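Local coordinates for protein cellulase (Bacteroides salanitronis, PDB 6WQY) that probably hydrolyses internal beta-1,4-glucan bonds of cellulose and related plant polysaccharides as a broad-specificity GH5 endoglucanase, represented here by its TIM-barrel catalytic domain, at residues E95-L98 against N99-E103; A151-T154 against Q155-N158. One frame throughout, in Å; residues are numbered along the deposited sequence. Where two conformers were deposited one is given.

Interaction 1 of 2, residues E95-L98 against N99-E103; sequences ETYL and NRVAE. With MG (magnesium ion), chain D.
The Tyr97 ring is met obliquely by Val101, one turn further along helix 95-110, with Tyr97 CE2 4.4 Å from Val101 CG2, while His84 stacks on the same ring. The second flat group, the guanidinium of Arg100, is engaged at its edge: Arg100 NH1 donates to Glu103 OE1 at 2.9 Å, only 12° out of the guanidinium plane, in an i to i+3 salt bridge. A bend at chi2 (58°) in an otherwise extended arginine chain steers the group there. The same guanidinium forms a second salt bridge with Glu51 and bonds to Ala59 O and Tyr107 OH, so its rotation is well fixed. Beneath the side chains runs regular alpha-helical bonding, from Asn99 N to Glu95 O through Ala102 N to Leu98 O. Thr96 O carries an extra load: besides Arg100 N it accepts from a water at 2.9 Å, which in turn accepts a hydrogen bond from Asn99 ND2 at 3.0 Å. At the start of the helix Glu95, in the conformer described here, binds magnesium through OE1 alone at 2.0 Å. A single carboxylate oxygen among five waters is consistent with a largely hydrated ion at the protein surface, its charge probably offset in part by Glu95.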
loop_
_atom_site.group_PDB
_atom_site.type_symbol
_atom_site.label_atom_id
_atom_site.label_comp_id
_atom_site.label_asym_id
_atom_site.label_seq_id
_atom_site.Cartn_x
_atom_site.Cartn_y
_atom_site.Cartn_z
ATOM N N GLU A 95 -5.592 -22.329 8.183
ATOM C CA GLU A 95 -5.969 -22.530 6.786
ATOM C C GLU A 95 -7.226 -21.748 6.421
ATOM O O GLU A 95 -7.353 -21.256 5.290
ATOM C CB GLU A 95 -6.141 -24.014 6.471
ATOM C CG GLU A 95 -5.956 -24.305 4.996
ATOM C CD GLU A 95 -4.536 -24.032 4.543
ATOM O OE1 GLU A 95 -3.595 -24.505 5.213
ATOM O OE2 GLU A 95 -4.364 -23.322 3.527
ATOM N N THR A 96 -8.186 -21.653 7.342
ATOM C CA THR A 96 -9.410 -20.916 7.054
ATOM C C THR A 96 -9.129 -19.433 6.851
ATOM O O THR A 96 -9.735 -18.800 5.981
ATOM C CB THR A 96 -10.435 -21.136 8.154
ATOM O OG1 THR A 96 -10.872 -22.504 8.095
ATOM C CG2 THR A 96 -11.640 -20.231 7.996
ATOM N N TYR A 97 -8.218 -18.851 7.633
ATOM C CA TYR A 97 -7.893 -17.443 7.405
ATOM C C TYR A 97 -7.229 -17.254 6.048
ATOM O O TYR A 97 -7.538 -16.306 5.316
ATOM C CB TYR A 97 -7.024 -16.909 8.532
ATOM C CG TYR A 97 -6.884 -15.405 8.466
ATOM C CD1 TYR A 97 -7.998 -14.583 8.600
ATOM C CD2 TYR A 97 -5.655 -14.798 8.248
ATOM C CE1 TYR A 97 -7.895 -13.207 8.533
ATOM C CE2 TYR A 97 -5.543 -13.415 8.190
ATOM C CZ TYR A 97 -6.659 -12.627 8.338
ATOM O OH TYR A 97 -6.612 -11.250 8.293
ATOM N N LEU A 98 -6.293 -18.135 5.699
ATOM C CA LEU A 98 -5.679 -18.071 4.379
ATOM C C LEU A 98 -6.723 -18.224 3.282
ATOM O O LEU A 98 -6.654 -17.542 2.249
ATOM C CB LEU A 98 -4.584 -19.129 4.298
ATOM C CG LEU A 98 -3.678 -19.146 3.079
ATOM C CD1 LEU A 98 -3.034 -17.793 2.830
ATOM C CD2 LEU A 98 -2.612 -20.213 3.253
ATOM N N ASN A 99 -7.713 -19.097 3.493
ATOM C CA ASN A 99 -8.802 -19.208 2.538
ATOM C C ASN A 99 -9.554 -17.891 2.399
ATOM O O ASN A 99 -9.949 -17.513 1.287
ATOM C CB ASN A 99 -9.756 -20.318 2.963
ATOM C CG ASN A 99 -10.866 -20.511 1.960
ATOM O OD1 ASN A 99 -10.700 -21.218 0.963
ATOM N ND2 ASN A 99 -12.003 -19.887 2.206
ATOM N N ARG A 100 -9.802 -17.190 3.508
ATOM C CA ARG A 100 -10.498 -15.907 3.421
ATOM C C ARG A 100 -9.697 -14.908 2.587
ATOM O O ARG A 100 -10.259 -14.171 1.767
ATOM C CB ARG A 100 -10.773 -15.340 4.811
ATOM C CG ARG A 100 -11.413 -13.960 4.806
ATOM C CD ARG A 100 -12.737 -13.948 4.053
ATOM N NE ARG A 100 -13.344 -12.625 4.030
ATOM C CZ ARG A 100 -14.244 -12.237 3.139
ATOM N NH1 ARG A 100 -14.643 -13.054 2.175
ATOM N NH2 ARG A 100 -14.719 -11.001 3.203
ATOM N N VAL A 101 -8.383 -14.850 2.798
ATOM C CA VAL A 101 -7.554 -13.981 1.964
ATOM C C VAL A 101 -7.729 -14.368 0.495
ATOM O O VAL A 101 -7.872 -13.505 -0.389
ATOM C CB VAL A 101 -6.080 -14.054 2.415
ATOM C CG1 VAL A 101 -5.197 -13.237 1.495
ATOM C CG2 VAL A 101 -5.937 -13.564 3.850
ATOM N N ALA A 102 -7.727 -15.676 0.212
ATOM C CA ALA A 102 -7.932 -16.142 -1.156
ATOM C C ALA A 102 -9.309 -15.777 -1.695
ATOM O O ALA A 102 -9.450 -15.532 -2.907
ATOM C CB ALA A 102 -7.694 -17.654 -1.232
ATOM N N GLU A 103 -10.336 -15.737 -0.843
ATOM C CA GLU A 103 -11.651 -15.294 -1.301
ATOM C C GLU A 103 -11.592 -13.851 -1.791
ATOM O O GLU A 103 -12.138 -13.514 -2.845
ATOM C CB GLU A 103 -12.684 -15.416 -0.181
ATOM C CG GLU A 103 -13.073 -16.836 0.138
ATOM C CD GLU A 103 -14.059 -16.967 1.280
ATOM O OE1 GLU A 103 -14.421 -15.958 1.925
ATOM O OE2 GLU A 103 -14.478 -18.122 1.555
HETATM MG MG MG D . -1.579 -24.712 4.996
HETATM O O HOH W 1 -12.373 -18.692 4.879
HETATM O O HOH W 2 -1.833 -26.461 4.099
HETATM O O HOH W 3 -1.827 -23.740 3.290
HETATM O O HOH W 4 -1.399 -25.705 6.727
HETATM O O HOH W 5 -1.097 -22.813 6.030
HETATM O O HOH W 6 0.481 -24.733 4.709
#

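Interaction 2 of 2, residues A151-T154 against Q155-N158; sequences AMWT and QIAN
Gln155 N donates to Ala151 O at 3.2 Å, the first of four successive i to i+4 bonds that keep 151-158 a regular alpha-helix, ending with Asn158 N on Thr154 O. The glutamine then returns to the same carbonyl with its side chain. With CG beside the backbone N (chi1 -70°) and the chain extended beyond it, Gln155 NE2 reaches Ala151 O at 3.1 Å, lying 65° out of the carbonyl plane. The backbone N comes from the opposite face, so one oxygen is gripped from both. On another side of the helix, Ile156 meets the indole of Trp153: Ile156 CD1 sits over the face, 4.2 Å from the centroid of the six-membered ring of Trp153, a CH-pi contact, and Ile156 CG2 comes within 3.6 Å of Trp153 CZ3. Thr154 and Asn158 run side by side, while Thr154 OG1 is bonded to Ala150 O. Gln155 OE1 accepts from Ile93 N, and NE2 also donates to Tyr91 O, tying helix 139-159 to the chain just ahead of helix 95-110. The buried Trp153 joins the helix to the barrel: its NE1 bonds to Ala171 O, and its ring meets Phe169 of strand 167-170 and, edge-to-face, Phe203 of helix 191-209.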
loop_
_atom_site.group_PDB
_atom_site.type_symbol
_atom_site.label_atom_id
_atom_site.label_comp_id
_atom_site.label_asym_id
_atom_site.label_seq_id
_atom_site.Cartn_x
_atom_site.Cartn_y
_atom_site.Cartn_z
ATOM N N ALA A 151 8.796 -18.268 6.422
ATOM C CA ALA A 151 7.825 -19.356 6.524
ATOM C C ALA A 151 6.433 -18.878 6.123
ATOM O O ALA A 151 5.707 -19.585 5.415
ATOM C CB ALA A 151 7.805 -19.924 7.939
ATOM N N MET A 152 6.035 -17.691 6.571
ATOM C CA MET A 152 4.734 -17.156 6.192
ATOM C C MET A 152 4.659 -16.917 4.697
ATOM O O MET A 152 3.695 -17.323 4.044
ATOM C CB MET A 152 4.440 -15.873 6.967
ATOM C CG MET A 152 4.144 -16.099 8.447
ATOM S SD MET A 152 3.920 -14.563 9.350
ATOM C CE MET A 152 2.419 -13.921 8.614
ATOM N N TRP A 153 5.666 -16.250 4.131
ATOM C CA TRP A 153 5.631 -15.947 2.707
ATOM C C TRP A 153 5.725 -17.208 1.861
ATOM O O TRP A 153 5.142 -17.244 0.773
ATOM C CB TRP A 153 6.680 -14.900 2.330
ATOM C CG TRP A 153 6.159 -13.515 2.548
ATOM C CD1 TRP A 153 6.598 -12.576 3.443
ATOM C CD2 TRP A 153 5.051 -12.920 1.860
ATOM N NE1 TRP A 153 5.825 -11.428 3.341
ATOM C CE2 TRP A 153 4.879 -11.617 2.367
ATOM C CE3 TRP A 153 4.201 -13.354 0.841
ATOM C CZ2 TRP A 153 3.884 -10.769 1.919
ATOM C CZ3 TRP A 153 3.213 -12.500 0.388
ATOM C CH2 TRP A 153 3.056 -11.228 0.937
ATOM N N THR A 154 6.419 -18.254 2.326
ATOM C CA THR A 154 6.400 -19.522 1.593
ATOM C C THR A 154 4.978 -20.059 1.495
ATOM O O THR A 154 4.518 -20.468 0.422
ATOM C CB THR A 154 7.324 -20.543 2.272
ATOM O OG1 THR A 154 8.678 -20.084 2.201
ATOM C CG2 THR A 154 7.236 -21.901 1.606
ATOM N N GLN A 155 4.259 -20.056 2.620
ATOM C CA GLN A 155 2.887 -20.551 2.620
ATOM C C GLN A 155 1.970 -19.680 1.770
ATOM O O GLN A 155 1.106 -20.201 1.044
ATOM C CB GLN A 155 2.362 -20.627 4.047
ATOM C CG GLN A 155 2.979 -21.709 4.890
ATOM C CD GLN A 155 2.615 -21.526 6.337
ATOM O OE1 GLN A 155 1.518 -21.896 6.758
ATOM N NE2 GLN A 155 3.507 -20.929 7.097
ATOM N N ILE A 156 2.102 -18.358 1.869
ATOM C CA ILE A 156 1.249 -17.474 1.074
ATOM C C ILE A 156 1.538 -17.666 -0.407
ATOM O O ILE A 156 0.626 -17.825 -1.232
ATOM C CB ILE A 156 1.440 -16.014 1.519
ATOM C CG1 ILE A 156 0.997 -15.820 2.970
ATOM C CG2 ILE A 156 0.690 -15.085 0.581
ATOM C CD1 ILE A 156 1.558 -14.542 3.603
ATOM N N ALA A 157 2.822 -17.685 -0.770
ATOM C CA ALA A 157 3.188 -17.881 -2.169
ATOM C C ALA A 157 2.674 -19.214 -2.686
ATOM O O ALA A 157 2.156 -19.301 -3.814
ATOM C CB ALA A 157 4.704 -17.796 -2.321
ATOM N N ASN A 158 2.802 -20.279 -1.898
ATOM C CA ASN A 158 2.332 -21.584 -2.356
ATOM C C ASN A 158 0.818 -21.582 -2.547
ATOM O O ASN A 158 0.297 -22.213 -3.469
ATOM C CB ASN A 158 2.778 -22.676 -1.389
ATOM C CG ASN A 158 4.236 -23.070 -1.580
ATOM O OD1 ASN A 158 4.803 -22.916 -2.653
ATOM N ND2 ASN A 158 4.839 -23.604 -0.524
#

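Overall arrangement
Both interactions are single-helix contacts on two outer helices of the eight-stranded barrel, 95-110 and 139-159, about 13 Å apart between centres. They do not touch directly, yet they share neighbours: Leu98 and Ile156 both rest on Trp81, and Arg159, at the end of the second helix, lies against Leu98, Asn99 and Ala102. Each pairs a buried aromatic side with a more open polar one. In interaction 1 the polar side is ionic and hydrated, built from salt bridges, water and magnesium; in interaction 2 it relies on neutral amides, and its indole-isoleucine packing is the tighter apolar contact. Gln155 approaches the metal to about 5 Å between nearest atoms, bringing the two polar sides close together.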